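Local coordinates for MetRS related protein (Pyrococcus horikoshii, PDB 2CWP) that probably binds tRNA through an OB-fold domain and is related to methionyl-tRNA synthetase, the enzyme that charges tRNA with methionine, at residues K33-I38 / G51-I56; G63-F68 / V101-P106; I67-L72 / M85-E90. All coordinates share one frame; numbering follows the deposited sequence.

Interaction 1: residues K33-I38 / G51-I56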
ATOM      1  N   LYS A  33       0.364   2.410 -15.295  1.00 39.62           N
ATOM      2  CA  LYS A  33       0.355   1.534 -14.126  1.00 39.23           C
ATOM      3  C   LYS A  33       0.185   2.217 -12.772  1.00 36.14           C
ATOM      4  O   LYS A  33      -0.162   1.560 -11.795  1.00 35.71           O
ATOM      5  CB  LYS A  33       1.654   0.735 -14.070  1.00 36.58           C
ATOM      6  CG  LYS A  33       1.929  -0.149 -15.256  1.00 43.55           C
ATOM      7  CD  LYS A  33       3.195  -0.931 -15.001  1.00 43.61           C
ATOM      8  CE  LYS A  33       3.248  -2.191 -15.845  1.00 53.37           C
ATOM      9  NZ  LYS A  33       4.401  -3.046 -15.431  1.00 51.53           N
ATOM     10  N   LEU A  34       0.426   3.524 -12.706  1.00 32.48           N
ATOM     11  CA  LEU A  34       0.355   4.210 -11.427  1.00 28.15           C
ATOM     12  C   LEU A  34      -1.013   4.609 -10.923  1.00 28.86           C
ATOM     13  O   LEU A  34      -1.852   5.084 -11.675  1.00 35.25           O
ATOM     14  CB  LEU A  34       1.259   5.451 -11.434  1.00 28.84           C
ATOM     15  CG  LEU A  34       2.761   5.259 -11.658  1.00 33.62           C
ATOM     16  CD1 LEU A  34       3.475   6.547 -11.247  1.00 39.43           C
ATOM     17  CD2 LEU A  34       3.292   4.107 -10.841  1.00 32.08           C
ATOM     18  N   ILE A  35      -1.223   4.403  -9.627  1.00 30.74           N
ATOM     19  CA  ILE A  35      -2.469   4.781  -8.970  1.00 24.64           C
ATOM     20  C   ILE A  35      -2.128   5.526  -7.680  1.00 28.87           C
ATOM     21  O   ILE A  35      -1.295   5.069  -6.881  1.00 23.87           O
ATOM     22  CB  ILE A  35      -3.336   3.555  -8.592  1.00 26.78           C
ATOM     23  CG1 ILE A  35      -3.713   2.762  -9.839  1.00 26.63           C
ATOM     24  CG2 ILE A  35      -4.587   4.016  -7.863  1.00 25.56           C
ATOM     25  CD1 ILE A  35      -4.600   1.593  -9.558  1.00 25.59           C
ATOM     26  N   LYS A  36      -2.762   6.676  -7.486  1.00 30.51           N
ATOM     27  CA  LYS A  36      -2.546   7.463  -6.280  1.00 33.19           C
ATOM     28  C   LYS A  36      -3.635   7.096  -5.290  1.00 34.57           C
ATOM     29  O   LYS A  36      -4.814   7.055  -5.645  1.00 31.18           O
ATOM     30  CB  LYS A  36      -2.623   8.962  -6.572  1.00 37.59           C
ATOM     31  CG  LYS A  36      -2.199   9.835  -5.392  1.00 39.67           C
ATOM     32  CD  LYS A  36      -2.137  11.311  -5.779  1.00 46.54           C
ATOM     33  CE  LYS A  36      -3.430  12.040  -5.455  1.00 49.09           C
ATOM     34  NZ  LYS A  36      -3.608  12.208  -3.988  1.00 51.40           N
ATOM     35  N   LEU A  37      -3.236   6.809  -4.056  1.00 30.51           N
ATOM     36  CA  LEU A  37      -4.191   6.446  -3.026  1.00 33.18           C
ATOM     37  C   LEU A  37      -4.142   7.438  -1.877  1.00 31.17           C
ATOM     38  O   LEU A  37      -3.079   7.947  -1.528  1.00 37.74           O
ATOM     39  CB  LEU A  37      -3.866   5.061  -2.459  1.00 34.97           C
ATOM     40  CG  LEU A  37      -3.680   3.876  -3.406  1.00 40.31           C
ATOM     41  CD1 LEU A  37      -2.948   2.741  -2.669  1.00 26.85           C
ATOM     42  CD2 LEU A  37      -5.035   3.429  -3.927  1.00 32.00           C
ATOM     43  N   ILE A  38      -5.298   7.715  -1.293  1.00 30.55           N
ATOM     44  CA  ILE A  38      -5.361   8.588  -0.133  1.00 30.41           C
ATOM     45  C   ILE A  38      -5.815   7.582   0.912  1.00 28.82           C
ATOM     46  O   ILE A  38      -6.952   7.087   0.876  1.00 29.07           O
ATOM     47  CB  ILE A  38      -6.405   9.698  -0.293  1.00 35.43           C
ATOM     48  CG1 ILE A  38      -6.012  10.597  -1.466  1.00 38.16           C
ATOM     49  CG2 ILE A  38      -6.511  10.495   1.008  1.00 31.78           C
ATOM     50  CD1 ILE A  38      -7.038  11.665  -1.795  1.00 47.56           C
ATOM     51  N   GLY A  51       1.861   0.848  -8.383  1.00 25.83           N
ATOM     52  CA  GLY A  51       1.860   0.733  -9.833  1.00 25.63           C
ATOM     53  C   GLY A  51       1.280  -0.565 -10.363  1.00 27.95           C
ATOM     54  O   GLY A  51       1.939  -1.289 -11.098  1.00 33.43           O
ATOM     55  N   ILE A  52       0.028  -0.842 -10.026  1.00 28.06           N
ATOM     56  CA  ILE A  52      -0.612  -2.081 -10.445  1.00 24.60           C
ATOM     57  C   ILE A  52      -1.780  -1.875 -11.402  1.00 29.96           C
ATOM     58  O   ILE A  52      -2.425  -2.849 -11.792  1.00 28.99           O
ATOM     59  CB  ILE A  52      -1.126  -2.850  -9.195  1.00 26.28           C
ATOM     60  CG1 ILE A  52      -2.154  -1.987  -8.449  1.00 25.07           C
ATOM     61  CG2 ILE A  52       0.044  -3.182  -8.271  1.00 21.91           C
ATOM     62  CD1 ILE A  52      -2.528  -2.480  -7.045  1.00 28.21           C
ATOM     63  N   ALA A  53      -2.025  -0.621 -11.799  1.00 28.99           N
ATOM     64  CA  ALA A  53      -3.152  -0.262 -12.674  1.00 30.17           C
ATOM     65  C   ALA A  53      -3.320  -1.059 -13.967  1.00 28.83           C
ATOM     66  O   ALA A  53      -4.385  -1.053 -14.559  1.00 33.15           O
ATOM     67  CB  ALA A  53      -3.107   1.240 -12.992  1.00 28.98           C
ATOM     68  N   ASP A  54      -2.278  -1.731 -14.418  1.00 30.82           N
ATOM     69  CA  ASP A  54      -2.385  -2.514 -15.639  1.00 34.56           C
ATOM     70  C   ASP A  54      -3.049  -3.855 -15.325  1.00 35.74           C
ATOM     71  O   ASP A  54      -3.521  -4.551 -16.228  1.00 30.41           O
ATOM     72  CB  ASP A  54      -0.992  -2.752 -16.214  1.00 43.61           C
ATOM     73  CG  ASP A  54      -0.076  -3.410 -15.213  1.00 46.12           C
ATOM     74  OD1 ASP A  54      -0.184  -3.052 -14.017  1.00 46.00           O
ATOM     75  OD2 ASP A  54       0.739  -4.270 -15.612  1.00 49.28           O
ATOM     76  N   GLN A  55      -3.076  -4.209 -14.039  1.00 29.21           N
ATOM     77  CA  GLN A  55      -3.672  -5.463 -13.594  1.00 26.26           C
ATOM     78  C   GLN A  55      -4.840  -5.268 -12.641  1.00 27.21           C
ATOM     79  O   GLN A  55      -5.776  -6.049 -12.650  1.00 27.43           O
ATOM     80  CB  GLN A  55      -2.634  -6.324 -12.883  1.00 23.04           C
ATOM     81  CG  GLN A  55      -1.506  -6.804 -13.763  1.00 29.47           C
ATOM     82  CD  GLN A  55      -0.705  -7.889 -13.078  1.00 31.01           C
ATOM     83  OE1 GLN A  55      -1.270  -8.888 -12.626  1.00 22.41           O
ATOM     84  NE2 GLN A  55       0.614  -7.695 -12.982  1.00 21.40           N
ATOM     85  N   ILE A  56      -4.771  -4.227 -11.815  1.00 28.63           N
ATOM     86  CA  ILE A  56      -5.806  -3.958 -10.819  1.00 30.93           C
ATOM     87  C   ILE A  56      -6.385  -2.555 -10.955  1.00 30.57           C
ATOM     88  O   ILE A  56      -5.716  -1.573 -10.650  1.00 37.63           O
ATOM     89  CB  ILE A  56      -5.231  -4.088  -9.382  1.00 27.86           C
ATOM     90  CG1 ILE A  56      -4.568  -5.457  -9.183  1.00 28.21           C
ATOM     91  CG2 ILE A  56      -6.334  -3.859  -8.366  1.00 23.72           C
ATOM     92  CD1 ILE A  56      -5.543  -6.633  -9.184  1.00 40.88           C
TER

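Interaction 2: residues G63-F68 / V101-P106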
ATOM      1  N   GLY A  63     -12.447   2.035  -0.814  1.00 25.96           N
ATOM      2  CA  GLY A  63     -13.363   1.501   0.165  1.00 23.98           C
ATOM      3  C   GLY A  63     -12.823   0.328   0.960  1.00 27.02           C
ATOM      4  O   GLY A  63     -13.432  -0.066   1.953  1.00 27.77           O
ATOM      5  N   LYS A  64     -11.690  -0.235   0.546  1.00 26.15           N
ATOM      6  CA  LYS A  64     -11.140  -1.387   1.271  1.00 24.21           C
ATOM      7  C   LYS A  64      -9.939  -1.063   2.160  1.00 23.76           C
ATOM      8  O   LYS A  64      -9.309  -0.015   2.023  1.00 24.43           O
ATOM      9  CB  LYS A  64     -10.708  -2.479   0.290  1.00 21.76           C
ATOM     10  CG  LYS A  64     -11.655  -2.749  -0.866  1.00 34.60           C
ATOM     11  CD  LYS A  64     -13.008  -3.239  -0.421  1.00 36.84           C
ATOM     12  CE  LYS A  64     -13.424  -4.448  -1.259  1.00 42.38           C
ATOM     13  NZ  LYS A  64     -13.173  -4.230  -2.710  1.00 41.84           N
ATOM     14  N   LYS A  65      -9.632  -1.993   3.065  1.00 23.59           N
ATOM     15  CA  LYS A  65      -8.488  -1.877   3.960  1.00 22.62           C
ATOM     16  C   LYS A  65      -7.390  -2.808   3.446  1.00 22.05           C
ATOM     17  O   LYS A  65      -7.685  -3.912   2.969  1.00 18.81           O
ATOM     18  CB  LYS A  65      -8.869  -2.298   5.382  1.00 21.73           C
ATOM     19  CG  LYS A  65      -9.897  -1.385   6.023  1.00 22.49           C
ATOM     20  CD  LYS A  65     -10.165  -1.766   7.468  1.00 26.79           C
ATOM     21  CE  LYS A  65     -11.262  -0.885   8.034  1.00 18.06           C
ATOM     22  NZ  LYS A  65     -11.592  -1.244   9.434  1.00 27.74           N
ATOM     23  N   PHE A  66      -6.139  -2.365   3.559  1.00 17.79           N
ATOM     24  CA  PHE A  66      -4.986  -3.151   3.127  1.00 19.65           C
ATOM     25  C   PHE A  66      -3.801  -2.899   4.057  1.00 24.87           C
ATOM     26  O   PHE A  66      -3.839  -2.004   4.910  1.00 16.32           O
ATOM     27  CB  PHE A  66      -4.542  -2.772   1.711  1.00 18.28           C
ATOM     28  CG  PHE A  66      -5.595  -2.957   0.675  1.00 22.79           C
ATOM     29  CD1 PHE A  66      -6.399  -1.889   0.287  1.00 24.15           C
ATOM     30  CD2 PHE A  66      -5.806  -4.204   0.101  1.00 19.22           C
ATOM     31  CE1 PHE A  66      -7.410  -2.063  -0.670  1.00 31.53           C
ATOM     32  CE2 PHE A  66      -6.813  -4.389  -0.853  1.00 25.49           C
ATOM     33  CZ  PHE A  66      -7.616  -3.316  -1.238  1.00 25.04           C
ATOM     34  N   ILE A  67      -2.750  -3.689   3.861  1.00 17.20           N
ATOM     35  CA  ILE A  67      -1.531  -3.559   4.631  1.00 18.15           C
ATOM     36  C   ILE A  67      -0.639  -2.568   3.900  1.00 16.98           C
ATOM     37  O   ILE A  67      -0.494  -2.645   2.682  1.00 21.92           O
ATOM     38  CB  ILE A  67      -0.785  -4.868   4.688  1.00 15.86           C
ATOM     39  CG1 ILE A  67      -1.705  -5.960   5.235  1.00 15.26           C
ATOM     40  CG2 ILE A  67       0.485  -4.684   5.502  1.00 14.97           C
ATOM     41  CD1 ILE A  67      -1.154  -7.373   5.005  1.00 14.81           C
ATOM     42  N   PHE A  68      -0.039  -1.647   4.634  1.00 19.61           N
ATOM     43  CA  PHE A  68       0.848  -0.650   4.036  1.00 18.90           C
ATOM     44  C   PHE A  68       2.100  -0.500   4.900  1.00 22.91           C
ATOM     45  O   PHE A  68       1.999  -0.489   6.135  1.00 24.63           O
ATOM     46  CB  PHE A  68       0.177   0.739   3.980  1.00 21.62           C
ATOM     47  CG  PHE A  68      -1.040   0.821   3.092  1.00 21.70           C
ATOM     48  CD1 PHE A  68      -2.296   0.465   3.572  1.00 19.06           C
ATOM     49  CD2 PHE A  68      -0.930   1.321   1.792  1.00 18.14           C
ATOM     50  CE1 PHE A  68      -3.448   0.611   2.771  1.00 14.15           C
ATOM     51  CE2 PHE A  68      -2.060   1.472   0.984  1.00 22.13           C
ATOM     52  CZ  PHE A  68      -3.325   1.118   1.475  1.00 21.49           C
ATOM     53  N   VAL A 101      -7.486  -6.602   4.057  1.00 18.05           N
ATOM     54  CA  VAL A 101      -7.509  -6.891   5.489  1.00 17.29           C
ATOM     55  C   VAL A 101      -9.005  -7.053   5.842  1.00 18.80           C
ATOM     56  O   VAL A 101      -9.845  -6.356   5.273  1.00 22.70           O
ATOM     57  CB  VAL A 101      -6.901  -5.686   6.260  1.00 19.14           C
ATOM     58  CG1 VAL A 101      -7.085  -5.836   7.750  1.00 16.27           C
ATOM     59  CG2 VAL A 101      -5.418  -5.545   5.889  1.00 13.87           C
ATOM     60  N   PRO A 102      -9.368  -7.982   6.752  1.00 21.98           N
ATOM     61  CA  PRO A 102     -10.802  -8.124   7.085  1.00 26.67           C
ATOM     62  C   PRO A 102     -11.401  -6.767   7.507  1.00 22.84           C
ATOM     63  O   PRO A 102     -10.714  -5.929   8.097  1.00 25.49           O
ATOM     64  CB  PRO A 102     -10.797  -9.126   8.237  1.00 22.69           C
ATOM     65  CG  PRO A 102      -9.579  -9.938   7.972  1.00 21.10           C
ATOM     66  CD  PRO A 102      -8.557  -8.911   7.549  1.00 18.78           C
ATOM     67  N   GLU A 103     -12.679  -6.558   7.219  1.00 27.11           N
ATOM     68  CA  GLU A 103     -13.329  -5.286   7.543  1.00 28.41           C
ATOM     69  C   GLU A 103     -13.298  -4.950   9.039  1.00 24.30           C
ATOM     70  O   GLU A 103     -13.250  -3.775   9.414  1.00 26.70           O
ATOM     71  CB  GLU A 103     -14.775  -5.292   7.044  1.00 26.51           C
ATOM     72  CG  GLU A 103     -15.218  -3.978   6.454  1.00 45.11           C
ATOM     73  CD  GLU A 103     -14.737  -3.794   5.028  1.00 49.47           C
ATOM     74  OE1 GLU A 103     -13.506  -3.746   4.801  1.00 53.19           O
ATOM     75  OE2 GLU A 103     -15.600  -3.701   4.127  1.00 55.16           O
ATOM     76  N   GLU A 104     -13.295  -5.984   9.876  1.00 21.17           N
ATOM     77  CA  GLU A 104     -13.270  -5.834  11.328  1.00 22.07           C
ATOM     78  C   GLU A 104     -12.018  -5.153  11.889  1.00 30.00           C
ATOM     79  O   GLU A 104     -12.090  -4.468  12.911  1.00 27.25           O
ATOM     80  CB  GLU A 104     -13.379  -7.204  12.007  1.00 33.42           C
ATOM     81  CG  GLU A 104     -14.694  -7.949  11.855  1.00 41.72           C
ATOM     82  CD  GLU A 104     -14.995  -8.361  10.418  1.00 48.12           C
ATOM     83  OE1 GLU A 104     -14.037  -8.538   9.628  1.00 44.49           O
ATOM     84  OE2 GLU A 104     -16.196  -8.520  10.085  1.00 45.77           O
ATOM     85  N   VAL A 105     -10.866  -5.346  11.248  1.00 24.00           N
ATOM     86  CA  VAL A 105      -9.632  -4.762  11.774  1.00 21.62           C
ATOM     87  C   VAL A 105      -9.598  -3.235  11.750  1.00 20.97           C
ATOM     88  O   VAL A 105      -9.670  -2.613  10.696  1.00 20.86           O
ATOM     89  CB  VAL A 105      -8.392  -5.300  11.024  1.00 18.67           C
ATOM     90  CG1 VAL A 105      -7.130  -4.686  11.608  1.00 24.81           C
ATOM     91  CG2 VAL A 105      -8.344  -6.816  11.125  1.00 23.10           C
ATOM     92  N   PRO A 106      -9.467  -2.608  12.924  1.00 19.97           N
ATOM     93  CA  PRO A 106      -9.430  -1.140  12.974  1.00 20.19           C
ATOM     94  C   PRO A 106      -8.244  -0.545  12.192  1.00 22.29           C
ATOM     95  O   PRO A 106      -7.133  -1.092  12.233  1.00 24.52           O
ATOM     96  CB  PRO A 106      -9.318  -0.850  14.478  1.00 25.24           C
ATOM     97  CG  PRO A 106     -10.004  -2.037  15.116  1.00 25.08           C
ATOM     98  CD  PRO A 106      -9.453  -3.185  14.279  1.00 23.22           C
TER
HETATM   99  O   HOH W   1     -11.109  -4.608   3.368  1.00 23.88           O

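Interaction 3: residues I67-L72 / M85-E90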
ATOM      1  N   ILE A  67      -2.750  -3.689   3.861  1.00 17.20           N
ATOM      2  CA  ILE A  67      -1.531  -3.559   4.631  1.00 18.15           C
ATOM      3  C   ILE A  67      -0.639  -2.568   3.900  1.00 16.98           C
ATOM      4  O   ILE A  67      -0.494  -2.645   2.682  1.00 21.92           O
ATOM      5  CB  ILE A  67      -0.785  -4.868   4.688  1.00 15.86           C
ATOM      6  CG1 ILE A  67      -1.705  -5.960   5.235  1.00 15.26           C
ATOM      7  CG2 ILE A  67       0.485  -4.684   5.502  1.00 14.97           C
ATOM      8  CD1 ILE A  67      -1.154  -7.373   5.005  1.00 14.81           C
ATOM      9  N   PHE A  68      -0.039  -1.647   4.634  1.00 19.61           N
ATOM     10  CA  PHE A  68       0.848  -0.650   4.036  1.00 18.90           C
ATOM     11  C   PHE A  68       2.100  -0.500   4.900  1.00 22.91           C
ATOM     12  O   PHE A  68       1.999  -0.489   6.135  1.00 24.63           O
ATOM     13  CB  PHE A  68       0.177   0.739   3.980  1.00 21.62           C
ATOM     14  CG  PHE A  68      -1.040   0.821   3.092  1.00 21.70           C
ATOM     15  CD1 PHE A  68      -2.296   0.465   3.572  1.00 19.06           C
ATOM     16  CD2 PHE A  68      -0.930   1.321   1.792  1.00 18.14           C
ATOM     17  CE1 PHE A  68      -3.448   0.611   2.771  1.00 14.15           C
ATOM     18  CE2 PHE A  68      -2.060   1.472   0.984  1.00 22.13           C
ATOM     19  CZ  PHE A  68      -3.325   1.118   1.475  1.00 21.49           C
ATOM     20  N   VAL A  69       3.270  -0.401   4.264  1.00 22.76           N
ATOM     21  CA  VAL A  69       4.518  -0.159   4.995  1.00 23.97           C
ATOM     22  C   VAL A  69       4.529   1.371   5.079  1.00 25.49           C
ATOM     23  O   VAL A  69       4.533   2.026   4.037  1.00 24.04           O
ATOM     24  CB  VAL A  69       5.765  -0.562   4.197  1.00 25.40           C
ATOM     25  CG1 VAL A  69       6.976  -0.456   5.093  1.00 22.57           C
ATOM     26  CG2 VAL A  69       5.633  -1.947   3.655  1.00 30.87           C
ATOM     27  N   VAL A  70       4.559   1.931   6.291  1.00 27.17           N
ATOM     28  CA  VAL A  70       4.495   3.382   6.478  1.00 29.54           C
ATOM     29  C   VAL A  70       5.716   4.159   7.005  1.00 36.81           C
ATOM     30  O   VAL A  70       5.646   5.388   7.151  1.00 33.17           O
ATOM     31  CB  VAL A  70       3.305   3.757   7.393  1.00 27.05           C
ATOM     32  CG1 VAL A  70       2.003   3.217   6.805  1.00 31.94           C
ATOM     33  CG2 VAL A  70       3.531   3.205   8.802  1.00 24.85           C
ATOM     34  N   ASN A  71       6.819   3.478   7.301  1.00 34.32           N
ATOM     35  CA  ASN A  71       7.995   4.190   7.797  1.00 35.93           C
ATOM     36  C   ASN A  71       9.155   4.099   6.820  1.00 35.32           C
ATOM     37  O   ASN A  71      10.304   3.942   7.223  1.00 38.30           O
ATOM     38  CB  ASN A  71       8.414   3.675   9.195  1.00 37.77           C
ATOM     39  CG  ASN A  71       9.005   2.264   9.170  1.00 38.50           C
ATOM     40  OD1 ASN A  71       8.648   1.431   8.336  1.00 38.27           O
ATOM     41  ND2 ASN A  71       9.900   1.990  10.114  1.00 39.29           N
ATOM     42  N   LEU A  72       8.842   4.204   5.532  1.00 33.55           N
ATOM     43  CA  LEU A  72       9.854   4.158   4.485  1.00 37.65           C
ATOM     44  C   LEU A  72      10.231   5.579   4.067  1.00 43.03           C
ATOM     45  O   LEU A  72       9.520   6.539   4.372  1.00 38.31           O
ATOM     46  CB  LEU A  72       9.340   3.405   3.255  1.00 33.32           C
ATOM     47  CG  LEU A  72       8.991   1.916   3.358  1.00 33.70           C
ATOM     48  CD1 LEU A  72       8.746   1.375   1.961  1.00 27.82           C
ATOM     49  CD2 LEU A  72      10.108   1.155   4.027  1.00 27.95           C
ATOM     50  N   MET A  85       3.736   2.364   1.207  1.00 27.05           N
ATOM     51  CA  MET A  85       3.682   1.394   0.138  1.00 23.75           C
ATOM     52  C   MET A  85       2.683   0.268   0.387  1.00 22.74           C
ATOM     53  O   MET A  85       2.709  -0.379   1.434  1.00 24.29           O
ATOM     54  CB  MET A  85       5.079   0.830  -0.080  1.00 24.56           C
ATOM     55  CG  MET A  85       5.187  -0.134  -1.216  1.00 33.72           C
ATOM     56  SD  MET A  85       6.922  -0.546  -1.499  1.00 40.68           S
ATOM     57  CE  MET A  85       7.237  -1.590  -0.058  1.00 37.05           C
ATOM     58  N   LEU A  86       1.812   0.049  -0.594  1.00 20.82           N
ATOM     59  CA  LEU A  86       0.792  -0.991  -0.535  1.00 22.82           C
ATOM     60  C   LEU A  86       1.409  -2.387  -0.650  1.00 18.83           C
ATOM     61  O   LEU A  86       2.131  -2.672  -1.602  1.00 23.18           O
ATOM     62  CB  LEU A  86      -0.212  -0.799  -1.675  1.00 21.55           C
ATOM     63  CG  LEU A  86      -1.287  -1.889  -1.853  1.00 19.86           C
ATOM     64  CD1 LEU A  86      -2.166  -1.945  -0.621  1.00 16.85           C
ATOM     65  CD2 LEU A  86      -2.136  -1.607  -3.102  1.00 21.23           C
ATOM     66  N   ILE A  87       1.121  -3.247   0.314  1.00 16.92           N
ATOM     67  CA  ILE A  87       1.620  -4.626   0.293  1.00 20.00           C
ATOM     68  C   ILE A  87       0.623  -5.544  -0.441  1.00 22.54           C
ATOM     69  O   ILE A  87      -0.582  -5.487  -0.195  1.00 21.29           O
ATOM     70  CB  ILE A  87       1.808  -5.184   1.724  1.00 16.55           C
ATOM     71  CG1 ILE A  87       2.864  -4.365   2.473  1.00 19.86           C
ATOM     72  CG2 ILE A  87       2.198  -6.667   1.659  1.00 14.87           C
ATOM     73  CD1 ILE A  87       4.213  -4.286   1.761  1.00 17.78           C
ATOM     74  N   LEU A  88       1.134  -6.378  -1.337  1.00 21.90           N
ATOM     75  CA  LEU A  88       0.308  -7.316  -2.084  1.00 19.60           C
ATOM     76  C   LEU A  88       1.060  -8.599  -2.373  1.00 22.79           C
ATOM     77  O   LEU A  88       2.250  -8.710  -2.051  1.00 19.45           O
ATOM     78  CB  LEU A  88      -0.155  -6.694  -3.397  1.00 30.39           C
ATOM     79  CG  LEU A  88       0.832  -5.871  -4.219  1.00 28.26           C
ATOM     80  CD1 LEU A  88       1.900  -6.744  -4.848  1.00 33.51           C
ATOM     81  CD2 LEU A  88       0.031  -5.145  -5.282  1.00 37.76           C
ATOM     82  N   ALA A  89       0.359  -9.575  -2.955  1.00 14.97           N
ATOM     83  CA  ALA A  89       0.972 -10.851  -3.318  1.00 17.91           C
ATOM     84  C   ALA A  89       1.308 -10.783  -4.797  1.00 22.15           C
ATOM     85  O   ALA A  89       0.617 -10.116  -5.561  1.00 20.89           O
ATOM     86  CB  ALA A  89       0.008 -12.010  -3.062  1.00 15.22           C
ATOM     87  N   GLU A  90       2.372 -11.466  -5.202  1.00 23.83           N
ATOM     88  CA  GLU A  90       2.769 -11.475  -6.601  1.00 25.61           C
ATOM     89  C   GLU A  90       3.477 -12.772  -6.925  1.00 26.34           C
ATOM     90  O   GLU A  90       4.455 -13.117  -6.274  1.00 27.13           O
ATOM     91  CB  GLU A  90       3.705 -10.302  -6.910  1.00 25.37           C
ATOM     92  CG  GLU A  90       4.142 -10.260  -8.368  1.00 34.83           C
ATOM     93  CD  GLU A  90       5.118  -9.123  -8.683  1.00 36.90           C
ATOM     94  OE1 GLU A  90       5.619  -9.079  -9.827  1.00 42.00           O
ATOM     95  OE2 GLU A  90       5.379  -8.282  -7.803  1.00 36.84           O
TER
HETATM   96  O   HOH W   2      -2.572  -5.681   1.873  1.00 25.04           O

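Interaction 1: residues K33-I38 / G51-I56
The carbonyl oxygen of Lys33 is gripped by the loop that begins at Gly51. Ala53 N donates the one conventional hydrogen bond, 2.9 Å to Lys33 O with an angle of 152° at the hydrogen, its nitrogen tilted 29° from the carbonyl plane. A CA-H...O contact supplements it, Gly51 CA lying 2.9 Å from Lys33 O. Ile52 N is also near, but its poor angle rules out a bond. Glycine suits this place sterically: a beta carbon on Gly51 would come 3.3 Å from Leu34 CD2, a tight approach.

Apolar support comes from Ile35, which points toward the loop. Its CG1, anti to the carbonyl carbon (chi1 -60°), rests 3.6 Å from Ala53 CB. Separately, Ile35 CD1 makes a van der Waals approach to a carbonyl, 3.5 Å from Ile56 O. On the exposed side, the Lys33 and Asp54 side chains cross obliquely. The lysine methylenes lie against the carboxylate, with Lys33 CE 3.3 Å from Asp54 OD2, nearer than NZ, which makes only a long salt bridge of 3.9 Å to the same oxygen. Within the loop, Ile52 O accepts from both Gln55 N and Ile56 N, which arrive from opposite faces of its plane and close the chain into a compact turn. Gln55 ties that turn to Gly94 and Val96 through its amide group.

Strands 35-40 and 45-50 are antiparallel neighbours in the barrel-like sheet of this OB-type domain, and the contact follows directly on their pairing, after the Ile35–Thr50 backbone bonding, without being strand itself. It rests on one backbone bond and the Ile35–Ala53 packing, whereas the long ion pair, at the surface, is likely to add little.

Interaction 2: residues G63-F68 / V101-P106
This is a surface contact, mainly polar, in which the first part of strand 65-69 holds the loop that leads from strand 96-97 to strand 110-111. Lys65 carries most of it. Its side chain is extended beyond CG, and the ammonium at its end donates to two backbone carbonyls: NZ to Val105 O at 2.7 Å, from above the carbonyl plane, and NZ to Glu103 O at 3.0 Å, tilted from the plane by 31°. Both acceptors belong to the type I turn from Pro102 to Val105, whose own bond runs from Val105 N to Pro102 O. The lysine therefore clasps this turn through main-chain oxygens; the Glu103 carboxylate is not in contact with its charge.

In this OB-type domain, one edge of strand 65-69 bonds strand 17-27, and the loop packs against strand 17-27, the side chains of Val101 and Val105 both touching Val19. Val101 N donates to Lys65 O at 2.9 Å, nearly straight at 173°, although it sits above the carbonyl plane. Beside this bond, Val101 CG2 packs 3.6 Å from Phe66 C and meets Ile67 CG1 at 3.8 Å, the two side chains crossing at about a right angle. Water 1 adds a bridge: it accepts from Lys65 N and donates to Val101 O and to Glu103 OE1, the latter at 2.9 Å.

Interaction 3: residues I67-L72 / M85-E90
The Phe68 ring carries Leu86 on one of its faces: Leu86 CD1 stands 3.7 Å above the ring plane, offset toward the rim, a CH-pi contact 4.1 Å from the ring centroid. Leu86 CG is anti to the backbone N (chi1 174°), and CB and CD1 both approach Phe68 CE2. Phe41 joins the ring in an edge-to-face stack. The Phe68 side chain also touches Leu37 and Val39 of strand 35-40 and Ile48 of strand 45-50. An alanine in place of Phe68 would probably leave Leu86 CD1 without its aromatic face and open a gap among these aliphatic side chains.

Phe68 and Leu86 form an antiparallel non-hydrogen-bonded pair, with Phe68 CA making a CA-H...O contact to Met85 O. Next to it, Val69 and Met85 are a hydrogen-bonded pair: Val69 N donates to Met85 O at 2.9 Å, while the return bond, Met85 N to Val69 O at 3.0 Å, is more bent at 133°. On the face carrying Val69 and Met85, the methionine chain turns at chi3 (72°), and its CE lies 3.9 Å from Leu72 CD1 and also near Val69 CG2. Ile87 CD1 is modelled unusually tightly against Val69 CG2, so that detail is doubtful.

Ile87 N donates to Ile67 O at 2.9 Å, nearly straight, but in the reverse direction water replaces the direct bond of this OB-type sheet: water 2 accepts from Ile67 N and donates to Ile87 O, at 2.9 Å from the latter. The face carrying Phe68 and Leu86 is apolar, whereas the backbone groups beside it are satisfied by direct bonds and by the water between Ile67 N and Ile87 O.

Overall arrangement
Interactions 2 and 3 share Ile67 and Phe68 and meet through Phe66 CB, 3.4 Å from Leu86 CD1; their centres are about 12 Å apart. Strand 65-69 is thus held by the 101-106 loop near its start and by strand 85-86 further on. Interaction 1 lies about 13 Å from interaction 3 and about 18 Å from interaction 2, centre to centre. It still joins the same interior: Leu37 CD1 is 4.0 Å from Phe68 CE2, and Ile52 CG2 is 3.6 Å from Leu88 CD2. All three fall within the putative tRNA-binding domain, so together they join its sheet and connecting loops; no bound ligand marks where RNA would sit.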